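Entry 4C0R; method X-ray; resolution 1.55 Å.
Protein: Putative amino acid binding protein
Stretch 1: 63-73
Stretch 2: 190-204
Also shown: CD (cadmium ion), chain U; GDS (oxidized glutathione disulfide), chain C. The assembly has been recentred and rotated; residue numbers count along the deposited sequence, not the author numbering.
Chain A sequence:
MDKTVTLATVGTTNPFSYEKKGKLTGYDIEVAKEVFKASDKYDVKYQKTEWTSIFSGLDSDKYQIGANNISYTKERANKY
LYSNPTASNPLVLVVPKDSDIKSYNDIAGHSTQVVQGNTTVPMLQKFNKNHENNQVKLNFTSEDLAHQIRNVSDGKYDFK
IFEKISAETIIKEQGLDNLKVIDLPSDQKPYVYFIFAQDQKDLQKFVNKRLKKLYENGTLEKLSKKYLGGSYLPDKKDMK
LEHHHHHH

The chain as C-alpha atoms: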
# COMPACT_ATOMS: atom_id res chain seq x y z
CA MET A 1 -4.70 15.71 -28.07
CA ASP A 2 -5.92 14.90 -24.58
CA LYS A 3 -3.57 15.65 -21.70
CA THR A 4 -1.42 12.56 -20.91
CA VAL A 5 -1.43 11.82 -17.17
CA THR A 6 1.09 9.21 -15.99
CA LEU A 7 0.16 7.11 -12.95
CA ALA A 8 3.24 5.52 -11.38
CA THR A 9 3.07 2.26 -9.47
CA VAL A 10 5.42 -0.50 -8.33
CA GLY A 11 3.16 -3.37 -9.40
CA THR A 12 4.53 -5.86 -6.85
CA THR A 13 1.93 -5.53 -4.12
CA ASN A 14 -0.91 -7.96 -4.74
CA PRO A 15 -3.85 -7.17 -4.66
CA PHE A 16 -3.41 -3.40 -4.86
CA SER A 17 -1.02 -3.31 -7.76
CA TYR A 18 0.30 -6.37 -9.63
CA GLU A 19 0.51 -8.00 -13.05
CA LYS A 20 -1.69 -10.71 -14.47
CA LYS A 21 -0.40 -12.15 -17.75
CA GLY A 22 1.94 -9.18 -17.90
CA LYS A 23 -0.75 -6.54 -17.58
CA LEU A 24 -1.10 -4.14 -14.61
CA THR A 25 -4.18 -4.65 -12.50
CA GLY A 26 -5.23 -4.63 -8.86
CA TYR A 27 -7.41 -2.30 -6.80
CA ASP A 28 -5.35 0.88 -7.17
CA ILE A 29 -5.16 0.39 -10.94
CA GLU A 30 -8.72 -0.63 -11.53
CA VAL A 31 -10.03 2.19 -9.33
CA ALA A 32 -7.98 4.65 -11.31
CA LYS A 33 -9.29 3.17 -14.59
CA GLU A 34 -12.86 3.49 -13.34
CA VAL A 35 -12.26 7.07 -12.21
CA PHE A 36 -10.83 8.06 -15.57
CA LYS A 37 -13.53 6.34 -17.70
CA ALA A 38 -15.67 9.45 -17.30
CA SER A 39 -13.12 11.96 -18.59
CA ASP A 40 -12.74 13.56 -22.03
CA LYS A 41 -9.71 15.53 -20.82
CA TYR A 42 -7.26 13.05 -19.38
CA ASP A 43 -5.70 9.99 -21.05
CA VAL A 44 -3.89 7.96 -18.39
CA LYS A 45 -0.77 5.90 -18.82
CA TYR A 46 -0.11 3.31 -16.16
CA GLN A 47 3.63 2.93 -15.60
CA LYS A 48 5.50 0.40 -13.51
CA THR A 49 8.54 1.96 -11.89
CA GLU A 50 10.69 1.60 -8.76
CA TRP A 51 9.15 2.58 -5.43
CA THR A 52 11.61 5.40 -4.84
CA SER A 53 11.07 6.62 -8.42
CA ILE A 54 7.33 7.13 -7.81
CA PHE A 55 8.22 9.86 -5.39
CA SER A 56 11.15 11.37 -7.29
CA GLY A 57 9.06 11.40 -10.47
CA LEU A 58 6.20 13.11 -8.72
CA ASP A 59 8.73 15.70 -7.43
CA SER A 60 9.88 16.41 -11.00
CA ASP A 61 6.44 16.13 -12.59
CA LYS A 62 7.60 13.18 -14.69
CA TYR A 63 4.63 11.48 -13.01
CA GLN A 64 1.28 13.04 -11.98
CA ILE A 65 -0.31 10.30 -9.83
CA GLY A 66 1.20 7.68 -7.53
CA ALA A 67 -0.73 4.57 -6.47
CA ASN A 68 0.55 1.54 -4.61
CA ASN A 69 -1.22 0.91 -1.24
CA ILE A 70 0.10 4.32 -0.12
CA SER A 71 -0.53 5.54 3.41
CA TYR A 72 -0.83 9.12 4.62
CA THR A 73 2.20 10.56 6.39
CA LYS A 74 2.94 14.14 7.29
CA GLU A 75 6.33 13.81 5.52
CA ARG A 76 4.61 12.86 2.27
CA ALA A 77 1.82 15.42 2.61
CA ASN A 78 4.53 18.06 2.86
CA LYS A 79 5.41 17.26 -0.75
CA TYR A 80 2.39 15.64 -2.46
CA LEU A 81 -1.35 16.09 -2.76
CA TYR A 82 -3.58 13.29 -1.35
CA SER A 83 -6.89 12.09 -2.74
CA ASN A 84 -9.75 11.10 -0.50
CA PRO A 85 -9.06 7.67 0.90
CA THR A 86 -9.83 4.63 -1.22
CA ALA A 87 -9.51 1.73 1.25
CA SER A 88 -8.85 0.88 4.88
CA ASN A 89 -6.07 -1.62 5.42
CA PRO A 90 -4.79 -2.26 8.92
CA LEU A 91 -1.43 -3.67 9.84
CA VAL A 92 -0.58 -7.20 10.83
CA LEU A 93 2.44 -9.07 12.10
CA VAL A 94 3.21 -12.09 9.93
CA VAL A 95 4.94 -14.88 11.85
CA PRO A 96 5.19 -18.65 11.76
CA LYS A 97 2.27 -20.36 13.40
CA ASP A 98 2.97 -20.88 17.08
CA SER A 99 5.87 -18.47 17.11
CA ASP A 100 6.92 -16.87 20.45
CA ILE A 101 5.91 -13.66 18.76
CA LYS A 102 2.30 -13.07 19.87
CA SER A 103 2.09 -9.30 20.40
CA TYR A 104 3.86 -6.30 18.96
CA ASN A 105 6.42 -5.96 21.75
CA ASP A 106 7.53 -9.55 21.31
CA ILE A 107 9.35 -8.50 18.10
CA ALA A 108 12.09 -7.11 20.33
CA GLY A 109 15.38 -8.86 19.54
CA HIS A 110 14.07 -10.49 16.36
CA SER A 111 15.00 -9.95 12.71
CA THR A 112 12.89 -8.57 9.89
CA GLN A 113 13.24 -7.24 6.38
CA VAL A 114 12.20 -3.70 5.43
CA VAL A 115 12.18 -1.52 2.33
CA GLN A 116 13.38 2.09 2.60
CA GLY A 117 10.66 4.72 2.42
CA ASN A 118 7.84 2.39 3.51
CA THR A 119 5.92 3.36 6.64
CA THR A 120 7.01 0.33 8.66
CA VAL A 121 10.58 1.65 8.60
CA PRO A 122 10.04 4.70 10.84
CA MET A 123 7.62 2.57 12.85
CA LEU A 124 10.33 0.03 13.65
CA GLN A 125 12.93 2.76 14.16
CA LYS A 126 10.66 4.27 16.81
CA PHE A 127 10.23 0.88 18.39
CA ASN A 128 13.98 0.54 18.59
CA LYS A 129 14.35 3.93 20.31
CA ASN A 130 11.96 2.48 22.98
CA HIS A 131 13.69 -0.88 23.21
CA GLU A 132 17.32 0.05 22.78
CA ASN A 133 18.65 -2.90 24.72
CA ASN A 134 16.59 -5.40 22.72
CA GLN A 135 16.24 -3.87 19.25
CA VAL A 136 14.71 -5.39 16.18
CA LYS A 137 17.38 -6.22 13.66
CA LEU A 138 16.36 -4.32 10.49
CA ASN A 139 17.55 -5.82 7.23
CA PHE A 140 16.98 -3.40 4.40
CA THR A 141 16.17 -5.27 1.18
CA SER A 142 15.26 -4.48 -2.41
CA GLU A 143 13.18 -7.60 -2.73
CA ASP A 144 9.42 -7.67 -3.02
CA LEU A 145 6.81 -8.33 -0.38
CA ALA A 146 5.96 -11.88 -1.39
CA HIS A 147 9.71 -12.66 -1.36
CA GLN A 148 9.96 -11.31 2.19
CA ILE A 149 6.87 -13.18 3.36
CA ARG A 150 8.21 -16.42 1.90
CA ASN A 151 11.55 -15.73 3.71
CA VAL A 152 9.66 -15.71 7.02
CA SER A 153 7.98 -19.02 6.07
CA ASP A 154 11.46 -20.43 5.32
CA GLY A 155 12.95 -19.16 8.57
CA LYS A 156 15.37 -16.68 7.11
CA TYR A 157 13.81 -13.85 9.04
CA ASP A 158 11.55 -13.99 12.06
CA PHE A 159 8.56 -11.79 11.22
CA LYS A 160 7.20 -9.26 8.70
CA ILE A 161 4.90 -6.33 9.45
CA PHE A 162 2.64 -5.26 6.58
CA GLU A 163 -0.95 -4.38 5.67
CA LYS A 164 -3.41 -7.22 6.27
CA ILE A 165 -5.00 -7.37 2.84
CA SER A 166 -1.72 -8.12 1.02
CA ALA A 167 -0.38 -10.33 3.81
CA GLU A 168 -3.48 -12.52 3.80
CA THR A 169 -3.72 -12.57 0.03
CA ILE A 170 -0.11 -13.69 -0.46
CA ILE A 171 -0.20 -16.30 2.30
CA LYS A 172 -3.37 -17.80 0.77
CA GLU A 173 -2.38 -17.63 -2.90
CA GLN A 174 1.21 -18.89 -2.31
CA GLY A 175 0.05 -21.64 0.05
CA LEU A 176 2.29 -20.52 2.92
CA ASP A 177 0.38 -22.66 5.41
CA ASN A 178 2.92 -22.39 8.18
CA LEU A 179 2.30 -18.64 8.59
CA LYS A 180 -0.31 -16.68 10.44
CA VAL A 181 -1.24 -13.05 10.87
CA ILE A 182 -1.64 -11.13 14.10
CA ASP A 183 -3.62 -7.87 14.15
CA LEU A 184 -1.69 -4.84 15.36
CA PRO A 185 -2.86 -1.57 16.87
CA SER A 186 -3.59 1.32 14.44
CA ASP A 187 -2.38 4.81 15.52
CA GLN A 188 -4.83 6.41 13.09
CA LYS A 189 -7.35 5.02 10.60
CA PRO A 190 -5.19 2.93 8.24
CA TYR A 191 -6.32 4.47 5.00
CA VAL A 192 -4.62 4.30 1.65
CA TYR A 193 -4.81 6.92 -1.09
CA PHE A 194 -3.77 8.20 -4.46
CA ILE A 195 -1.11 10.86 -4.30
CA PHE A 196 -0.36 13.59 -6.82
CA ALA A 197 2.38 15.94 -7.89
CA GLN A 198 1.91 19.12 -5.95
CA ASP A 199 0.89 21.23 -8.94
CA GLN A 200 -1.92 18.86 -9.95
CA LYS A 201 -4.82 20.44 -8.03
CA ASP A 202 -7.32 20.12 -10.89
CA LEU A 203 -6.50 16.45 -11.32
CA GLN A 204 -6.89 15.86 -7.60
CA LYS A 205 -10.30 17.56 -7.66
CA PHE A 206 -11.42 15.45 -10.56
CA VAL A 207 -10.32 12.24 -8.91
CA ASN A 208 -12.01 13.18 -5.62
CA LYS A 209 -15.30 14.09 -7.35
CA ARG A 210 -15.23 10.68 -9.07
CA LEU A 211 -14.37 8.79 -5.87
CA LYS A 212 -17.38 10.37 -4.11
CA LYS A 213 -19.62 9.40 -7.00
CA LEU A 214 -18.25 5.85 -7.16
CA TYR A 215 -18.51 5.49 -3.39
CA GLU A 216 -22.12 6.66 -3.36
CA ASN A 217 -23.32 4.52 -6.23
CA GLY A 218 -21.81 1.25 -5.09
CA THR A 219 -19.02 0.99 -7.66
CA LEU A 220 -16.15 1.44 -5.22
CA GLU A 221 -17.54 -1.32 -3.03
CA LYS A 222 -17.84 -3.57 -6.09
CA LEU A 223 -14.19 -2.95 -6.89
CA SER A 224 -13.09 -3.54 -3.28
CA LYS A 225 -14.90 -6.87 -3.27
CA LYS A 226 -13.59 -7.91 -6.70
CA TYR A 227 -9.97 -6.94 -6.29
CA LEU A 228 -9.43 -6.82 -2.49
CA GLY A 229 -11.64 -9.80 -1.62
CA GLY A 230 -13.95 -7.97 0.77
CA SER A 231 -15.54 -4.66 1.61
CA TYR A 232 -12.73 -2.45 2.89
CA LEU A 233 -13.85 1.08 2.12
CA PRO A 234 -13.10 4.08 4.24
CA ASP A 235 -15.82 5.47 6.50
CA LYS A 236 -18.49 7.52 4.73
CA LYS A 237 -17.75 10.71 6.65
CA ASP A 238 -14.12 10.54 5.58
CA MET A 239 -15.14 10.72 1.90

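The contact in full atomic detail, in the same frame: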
# COMPACT_ATOMS: atom_id res chain seq x y z
N TYR A 63 5.88 12.20 -13.27
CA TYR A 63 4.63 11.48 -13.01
C TYR A 63 3.64 12.44 -12.38
O TYR A 63 4.05 13.38 -11.70
CB TYR A 63 4.86 10.29 -12.03
CG TYR A 63 5.88 9.28 -12.47
CD1 TYR A 63 5.90 8.81 -13.76
CD2 TYR A 63 6.83 8.82 -11.57
CE1 TYR A 63 6.85 7.89 -14.17
CE2 TYR A 63 7.77 7.88 -11.99
CZ TYR A 63 7.77 7.44 -13.28
OH TYR A 63 8.72 6.50 -13.69
N GLN A 64 2.34 12.21 -12.57
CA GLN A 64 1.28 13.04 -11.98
C GLN A 64 0.53 12.38 -10.83
O GLN A 64 0.04 13.07 -9.96
CB GLN A 64 0.28 13.49 -13.04
CG GLN A 64 0.86 14.48 -14.05
CD GLN A 64 1.94 13.88 -14.93
OE1 GLN A 64 1.74 12.88 -15.62
NE2 GLN A 64 3.11 14.50 -14.90
N ILE A 65 0.43 11.03 -10.86
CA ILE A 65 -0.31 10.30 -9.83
C ILE A 65 0.58 9.17 -9.37
O ILE A 65 1.31 8.58 -10.18
CB ILE A 65 -1.63 9.67 -10.36
CG1 ILE A 65 -2.44 10.69 -11.15
CG2 ILE A 65 -2.41 9.13 -9.20
CD1 ILE A 65 -3.71 10.12 -11.71
N GLY A 66 0.55 8.85 -8.09
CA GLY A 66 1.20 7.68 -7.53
C GLY A 66 0.14 6.82 -6.87
O GLY A 66 -0.78 7.32 -6.22
N ALA A 67 0.26 5.51 -7.04
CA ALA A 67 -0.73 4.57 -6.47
C ALA A 67 -0.05 3.26 -6.24
O ALA A 67 0.45 2.67 -7.18
CB ALA A 67 -1.86 4.37 -7.38
N ASN A 68 0.02 2.84 -5.00
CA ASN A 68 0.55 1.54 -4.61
C ASN A 68 0.31 1.33 -3.10
O ASN A 68 1.26 1.30 -2.32
CB ASN A 68 2.06 1.44 -4.93
CG ASN A 68 2.52 0.01 -5.10
OD1 ASN A 68 2.74 -0.48 -6.22
ND2 ASN A 68 2.62 -0.69 -4.00
N ASN A 69 -0.92 1.17 -2.68
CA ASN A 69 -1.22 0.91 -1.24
C ASN A 69 -0.55 1.99 -0.35
O ASN A 69 0.03 1.68 0.70
CB ASN A 69 -0.71 -0.48 -0.89
CG ASN A 69 -0.99 -0.93 0.54
OD1 ASN A 69 -2.08 -0.77 1.06
ND2 ASN A 69 0.02 -1.54 1.14
N ILE A 70 -0.65 3.25 -0.78
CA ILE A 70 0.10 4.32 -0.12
C ILE A 70 -0.63 4.95 1.03
O ILE A 70 -1.74 5.42 0.88
CB ILE A 70 0.43 5.41 -1.14
CG1 ILE A 70 1.36 4.86 -2.23
CG2 ILE A 70 1.09 6.65 -0.51
CD1 ILE A 70 1.52 5.80 -3.48
N SER A 71 -0.00 4.95 2.20
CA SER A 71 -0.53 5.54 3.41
C SER A 71 -0.31 7.05 3.45
O SER A 71 0.55 7.59 2.78
CB SER A 71 0.24 4.98 4.63
OG SER A 71 0.10 3.59 4.75
N TYR A 72 -1.10 7.72 4.29
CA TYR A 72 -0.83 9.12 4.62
C TYR A 72 0.33 9.21 5.60
O TYR A 72 0.33 8.53 6.66
CB TYR A 72 -2.03 9.71 5.35
CG TYR A 72 -1.80 11.13 5.74
CD1 TYR A 72 -1.95 12.12 4.80
CD2 TYR A 72 -1.42 11.46 7.02
CE1 TYR A 72 -1.74 13.45 5.13
CE2 TYR A 72 -1.20 12.84 7.35
CZ TYR A 72 -1.39 13.78 6.38
OH TYR A 72 -1.17 15.16 6.59
N THR A 73 1.30 10.10 5.33
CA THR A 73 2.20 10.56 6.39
C THR A 73 2.35 12.04 6.24
O THR A 73 2.19 12.60 5.15
CB THR A 73 3.62 9.95 6.32
OG1 THR A 73 4.29 10.45 5.16
CG2 THR A 73 3.60 8.42 6.22
N PRO A 190 -6.27 3.40 9.13
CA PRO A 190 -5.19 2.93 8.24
C PRO A 190 -5.56 3.04 6.76
O PRO A 190 -5.59 2.05 6.04
CB PRO A 190 -5.04 1.46 8.66
CG PRO A 190 -6.40 1.09 9.10
CD PRO A 190 -6.97 2.29 9.77
N TYR A 191 -5.83 4.25 6.33
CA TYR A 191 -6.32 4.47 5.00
C TYR A 191 -5.20 4.43 3.97
O TYR A 191 -4.03 4.70 4.29
CB TYR A 191 -7.07 5.78 4.93
CG TYR A 191 -8.41 5.86 5.66
CD1 TYR A 191 -9.11 4.74 5.96
CD2 TYR A 191 -8.98 7.09 5.94
CE1 TYR A 191 -10.38 4.83 6.60
CE2 TYR A 191 -10.23 7.18 6.51
CZ TYR A 191 -10.91 6.04 6.81
OH TYR A 191 -12.19 6.13 7.40
N VAL A 192 -5.57 4.16 2.73
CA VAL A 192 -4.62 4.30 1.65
C VAL A 192 -5.25 5.19 0.58
O VAL A 192 -6.50 5.39 0.57
CB VAL A 192 -4.16 3.02 1.14
CG1 VAL A 192 -3.27 2.28 2.22
CG2 VAL A 192 -5.33 2.23 0.67
N TYR A 193 -4.42 5.75 -0.29
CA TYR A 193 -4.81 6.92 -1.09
C TYR A 193 -4.09 6.95 -2.40
O TYR A 193 -3.01 6.33 -2.50
CB TYR A 193 -4.26 8.17 -0.38
CG TYR A 193 -4.77 8.42 1.01
CD1 TYR A 193 -4.18 7.82 2.13
CD2 TYR A 193 -5.84 9.25 1.19
CE1 TYR A 193 -4.67 8.07 3.42
CE2 TYR A 193 -6.36 9.47 2.46
CZ TYR A 193 -5.76 8.92 3.57
OH TYR A 193 -6.29 9.19 4.82
N PHE A 194 -4.58 7.73 -3.34
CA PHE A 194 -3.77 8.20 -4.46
C PHE A 194 -3.02 9.42 -4.00
O PHE A 194 -3.53 10.21 -3.19
CB PHE A 194 -4.64 8.62 -5.63
CG PHE A 194 -5.38 7.47 -6.28
CD1 PHE A 194 -4.69 6.51 -7.00
CD2 PHE A 194 -6.76 7.36 -6.17
CE1 PHE A 194 -5.36 5.46 -7.61
CE2 PHE A 194 -7.43 6.30 -6.80
CZ PHE A 194 -6.73 5.38 -7.51
N ILE A 195 -1.80 9.62 -4.51
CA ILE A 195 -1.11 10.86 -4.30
C ILE A 195 -0.82 11.53 -5.64
O ILE A 195 -0.87 10.90 -6.69
CB ILE A 195 0.20 10.69 -3.50
CG1 ILE A 195 1.16 9.73 -4.20
CG2 ILE A 195 -0.06 10.27 -2.07
CD1 ILE A 195 2.55 9.65 -3.51
N PHE A 196 -0.56 12.84 -5.58
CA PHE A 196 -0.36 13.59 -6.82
C PHE A 196 0.82 14.54 -6.69
O PHE A 196 1.13 15.02 -5.60
CB PHE A 196 -1.57 14.46 -7.19
CG PHE A 196 -2.87 13.72 -7.20
CD1 PHE A 196 -3.57 13.50 -6.04
CD2 PHE A 196 -3.40 13.28 -8.38
CE1 PHE A 196 -4.79 12.82 -6.04
CE2 PHE A 196 -4.61 12.60 -8.40
CZ PHE A 196 -5.31 12.38 -7.21
N ALA A 197 1.38 14.87 -7.83
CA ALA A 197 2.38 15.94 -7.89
C ALA A 197 1.70 17.19 -7.38
O ALA A 197 0.49 17.40 -7.52
CB ALA A 197 2.89 16.09 -9.33
N GLN A 198 2.49 18.04 -6.71
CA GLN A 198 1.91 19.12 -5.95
C GLN A 198 1.18 20.16 -6.79
O GLN A 198 0.23 20.81 -6.29
CB GLN A 198 3.01 19.76 -5.07
CG GLN A 198 2.44 20.44 -3.86
CD GLN A 198 3.52 20.92 -2.93
OE1 GLN A 198 4.57 21.41 -3.37
NE2 GLN A 198 3.27 20.81 -1.63
N ASP A 199 1.54 20.28 -8.06
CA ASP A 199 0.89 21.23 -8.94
C ASP A 199 -0.37 20.68 -9.62
O ASP A 199 -0.97 21.35 -10.44
CB ASP A 199 1.83 21.81 -9.99
CG ASP A 199 2.45 20.78 -10.88
OD1 ASP A 199 2.05 19.60 -10.85
OD2 ASP A 199 3.36 21.17 -11.64
N GLN A 200 -0.79 19.49 -9.24
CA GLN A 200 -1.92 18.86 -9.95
C GLN A 200 -3.24 18.99 -9.20
O GLN A 200 -3.99 18.03 -9.09
CB GLN A 200 -1.61 17.37 -10.20
CG GLN A 200 -0.42 17.15 -11.14
CD GLN A 200 -0.73 17.58 -12.57
OE1 GLN A 200 -1.88 17.52 -12.99
NE2 GLN A 200 0.28 18.02 -13.31
N LYS A 201 -3.59 20.18 -8.74
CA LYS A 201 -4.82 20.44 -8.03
C LYS A 201 -6.08 20.05 -8.83
O LYS A 201 -7.03 19.48 -8.27
CB LYS A 201 -4.87 21.94 -7.69
N ASP A 202 -6.12 20.38 -10.13
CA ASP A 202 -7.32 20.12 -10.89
C ASP A 202 -7.52 18.62 -11.04
O ASP A 202 -8.65 18.12 -11.01
CB ASP A 202 -7.26 20.78 -12.27
CG ASP A 202 -7.28 22.31 -12.18
OD1 ASP A 202 -7.74 22.86 -11.17
OD2 ASP A 202 -6.85 22.96 -13.16
N LEU A 203 -6.41 17.90 -11.24
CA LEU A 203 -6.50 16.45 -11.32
C LEU A 203 -7.00 15.85 -10.02
O LEU A 203 -7.85 14.95 -10.00
CB LEU A 203 -5.10 15.94 -11.72
CG LEU A 203 -4.94 14.45 -11.99
CD1 LEU A 203 -5.81 13.98 -13.17
CD2 LEU A 203 -3.50 14.17 -12.33
N GLN A 204 -6.47 16.31 -8.90
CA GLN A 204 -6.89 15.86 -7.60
C GLN A 204 -8.40 16.07 -7.40
O GLN A 204 -9.11 15.18 -6.92
CB GLN A 204 -6.09 16.63 -6.50
CG GLN A 204 -6.60 16.37 -5.07
CD GLN A 204 -6.17 17.43 -4.11
OE1 GLN A 204 -6.17 18.62 -4.45
NE2 GLN A 204 -5.75 17.03 -2.91
CD CD U . 3.30 19.75 -13.74
CD1 GDS C . 11.73 -1.95 -3.67
N2 GDS C . 11.13 -3.20 -3.17
CA2 GDS C . 9.98 -3.64 -3.87
C2 GDS C . 10.15 -4.46 -5.10
O2 GDS C . 9.25 -4.50 -5.96
CB2 GDS C . 8.59 -3.32 -3.48
SG2 GDS C . 8.46 -2.48 -1.91
N3 GDS C . 11.39 -5.18 -5.25
CA3 GDS C . 11.65 -5.93 -6.49
C3 GDS C . 12.66 -5.05 -7.23
OE3 GDS C . 13.60 -5.57 -7.91
OE4 GDS C . 12.60 -3.79 -7.18
N4 GDS C . 6.14 -2.71 0.33
CA4 GDS C . 6.66 -3.91 0.95
C4 GDS C . 7.45 -3.56 2.16
OE5 GDS C . 7.29 -2.46 2.77
OE6 GDS C . 8.25 -4.44 2.59
C5 GDS C . 5.42 -2.83 -0.89
O5 GDS C . 5.22 -3.95 -1.38
CA5 GDS C . 5.06 -1.55 -1.50
N5 GDS C . 4.68 -0.49 -0.67
CB5 GDS C . 5.83 -1.23 -2.73
SG5 GDS C . 7.51 -0.73 -2.26
CA6 GDS C . 2.80 1.43 3.22
C6 GDS C . 3.33 2.81 2.85
OE7 GDS C . 4.56 3.03 2.99
OE8 GDS C . 2.56 3.70 2.41
N6 GDS C . 1.32 1.50 3.19
CB6 GDS C . 3.32 0.39 2.30
CG6 GDS C . 3.24 0.90 0.84
CD6 GDS C . 3.44 -0.30 -0.06
O6 GDS C . 2.57 -1.14 -0.33
O HOH W 1 -2.07 3.88 -3.31
O HOH W 2 -2.27 3.19 5.86
O HOH W 3 -2.85 6.34 6.08

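The antiparallel pairing of these stretches is interrupted at a corner, and a single water fills the break. Past the strand that includes Ile65 and Gly66, the chain turns a corner at Asn68 and Asn69, leaving backbone groups that do not reach the partner strand directly. Water 1 accepts from Asn68 N (2.9 Å) and Ile70 N (3.0 Å) and donates to Tyr193 O (2.7 Å), so the carbonyl is satisfied across the gap.

Before the corner the ladder is regular. Gly66 N donates to Ile195 O (2.9 Å) and Ile195 N returns the bond to Gly66 O (3.0 Å), while Ala197 N donates to Gln64 O (3.1 Å). Glycine suits this position: an ideal CB on Gly66 would lie only 3.1 Å from Ile195 CG1. Beyond the corner, Tyr193 N still reaches Ile70 O (2.9 Å), but the bond is bent to 131°. Water then takes over again, with water 3 accepting from Tyr72 N (2.9 Å) and donating to Tyr191 O (2.7 Å).

Side chains close the seam by apolar packing. Ile65 and Phe196 share one face of the sheet, where Ile65 CG1 lies 3.9 Å from Phe196 CD2. Ile65 CG1 also lies 3.8 Å from Leu203 CD2, in the following helix. Ala67 CB sits at the edge of the Phe194 ring, 3.6 Å from Phe194 CD1. Ile70 CD1 reaches back to Ile195 CD1 (4.0 Å). Tyr72 CB packs against Tyr193 CE1 (3.7 Å).

At the corner and just beyond it, polar groups bind the ligand. Ser71 N donates almost linearly to OE8 of the oxidized glutathione disulfide (2.9 Å), whose N6 donates to Asn69 O (2.8 Å) and Ser71 OG (2.9 Å); Asn69 ND2 donates to its O6 (3.0 Å). The design lesson is that one chain can pair as a strand, turn with water mediation, and offer polar groups at the turn and just after it to a ligand.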